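Local coordinates for maleylacetate reductase (Agrobacterium tumefaciens, PDB 3HL0), which catalyses the NAD(H)-dependent reduction of maleylacetate to 3-oxoadipate and belongs to the iron-containing alcohol dehydrogenase family, at residues Thr139-Arg142 and Gly143-Leu147. Sequence-based numbering, arbitrary orientation.
Sequences TTMR and GPEIL
R142 and I146 meet in a local, apolar contact round the turn by which the chain leaves the two-stranded antiparallel hairpin, 129-134 with 137-142, and heads for strand 150-153 of the parallel sheet. The defining distance is 3.9 Å, from CD1 of I146 to CA of R142: the isoleucine tip packs on the strand backbone. I146 already faces the strand, and its extended long branch (chi2 166°) lengthens the reach to R142. M141, a selenomethionine, adds to this in one of two modelled conformers. There its chain turns about the CG-SE bond (chi3 -74°), bringing CE 3.8 Å from I146 CD1. In the same conformer E145 crosses M141 at about a right angle, with OE2 3.7 Å from CE, a van der Waals contact. G143-I146 is a type I beta turn with P144 and E145 at its corners, closed by I146 N donating to G143 O at 3.0 Å. Outside the two segments, L108 of helix 97-110 touches both M141 and E145, L130 of the partner strand packs on I146, and R142 rests on I129, an NAD-binding residue. The side chain of I146 is about 7 Å from the bound NAD; that of E145, about 5 Å from a calcium ion, is too distant to ligate it directly. With no hydrogen bond between the segments, apolar packing of the I146 tip folds the turn back on the strand end.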
loop_
_atom_site.group_PDB
_atom_site.type_symbol
_atom_site.label_atom_id
_atom_site.label_comp_id
_atom_site.label_asym_id
_atom_site.label_seq_id
_atom_site.Cartn_x
_atom_site.Cartn_y
_atom_site.Cartn_z
ATOM N N THR A 139 5.578 -14.164 -11.483
ATOM C CA THR A 139 5.204 -15.227 -12.430
ATOM C C THR A 139 3.685 -15.302 -12.484
ATOM O O THR A 139 3.013 -14.816 -11.565
ATOM C CB THR A 139 5.694 -16.622 -11.955
ATOM O OG1 THR A 139 4.938 -17.027 -10.803
ATOM C CG2 THR A 139 7.179 -16.601 -11.593
ATOM N N THR A 140 3.143 -15.900 -13.545
ATOM C CA THR A 140 1.688 -16.034 -13.677
ATOM C C THR A 140 1.372 -17.407 -14.214
ATOM O O THR A 140 2.158 -17.972 -14.962
ATOM C CB THR A 140 1.057 -14.973 -14.605
ATOM O OG1 THR A 140 -0.376 -15.122 -14.566
ATOM C CG2 THR A 140 1.532 -15.139 -16.054
HETATM N N MSE A 141 0.230 -17.951 -13.802
HETATM C CA MSE A 141 -0.259 -19.234 -14.291
HETATM C C MSE A 141 -1.765 -19.240 -14.142
HETATM O O MSE A 141 -2.330 -18.346 -13.515
HETATM C CB MSE A 141 0.339 -20.388 -13.481
HETATM C CG MSE A 141 0.021 -20.326 -11.992
HETATM SE SE MSE A 141 0.703 -21.909 -11.088
HETATM C CE MSE A 141 -0.657 -23.132 -11.749
ATOM N N ARG A 142 -2.408 -20.256 -14.708
ATOM C CA ARG A 142 -3.832 -20.408 -14.577
ATOM C C ARG A 142 -4.224 -21.868 -14.688
ATOM O O ARG A 142 -3.487 -22.686 -15.268
ATOM C CB ARG A 142 -4.562 -19.558 -15.611
ATOM C CG ARG A 142 -4.374 -20.037 -17.024
ATOM C CD ARG A 142 -5.617 -19.717 -17.802
ATOM N NE ARG A 142 -5.725 -18.293 -18.007
ATOM C CZ ARG A 142 -6.873 -17.628 -18.146
ATOM N NH1 ARG A 142 -8.053 -18.244 -18.092
ATOM N NH2 ARG A 142 -6.829 -16.325 -18.320
ATOM N N GLY A 143 -5.371 -22.202 -14.111
ATOM C CA GLY A 143 -5.909 -23.549 -14.237
ATOM C C GLY A 143 -7.120 -23.739 -13.358
ATOM O O GLY A 143 -7.350 -22.941 -12.443
ATOM N N PRO A 144 -7.891 -24.816 -13.600
ATOM C CA PRO A 144 -9.131 -25.073 -12.865
ATOM C C PRO A 144 -8.935 -25.262 -11.355
ATOM O O PRO A 144 -9.843 -24.943 -10.565
ATOM C CB PRO A 144 -9.709 -26.338 -13.545
ATOM C CG PRO A 144 -8.601 -26.881 -14.414
ATOM C CD PRO A 144 -7.708 -25.725 -14.744
ATOM N N GLU A 145 -7.754 -25.726 -10.957
ATOM C CA GLU A 145 -7.430 -25.898 -9.530
ATOM C C GLU A 145 -7.251 -24.551 -8.780
ATOM O O GLU A 145 -7.136 -24.517 -7.542
ATOM C CB GLU A 145 -6.202 -26.812 -9.350
ATOM C CG GLU A 145 -4.827 -26.214 -9.753
ATOM C CD GLU A 145 -4.544 -26.154 -11.279
ATOM O OE1 GLU A 145 -5.373 -26.617 -12.107
ATOM O OE2 GLU A 145 -3.459 -25.618 -11.642
ATOM N N ILE A 146 -7.215 -23.444 -9.517
ATOM C CA ILE A 146 -7.063 -22.107 -8.873
ATOM C C ILE A 146 -8.417 -21.431 -8.664
ATOM O O ILE A 146 -8.580 -20.615 -7.729
ATOM C CB ILE A 146 -6.133 -21.229 -9.749
ATOM C CG1 ILE A 146 -4.742 -21.875 -9.782
ATOM C CG2 ILE A 146 -6.092 -19.750 -9.269
ATOM C CD1 ILE A 146 -3.847 -21.328 -10.836
ATOM N N LEU A 147 -9.377 -21.702 -9.557
ATOM C CA LEU A 147 -10.703 -21.045 -9.505
ATOM C C LEU A 147 -11.415 -21.291 -8.168
ATOM O O LEU A 147 -11.653 -22.467 -7.803
ATOM C CB LEU A 147 -11.607 -21.503 -10.655
ATOM C CG LEU A 147 -12.933 -20.767 -10.779
ATOM C CD1 LEU A 147 -12.766 -19.262 -11.097
ATOM C CD2 LEU A 147 -13.727 -21.487 -11.862
#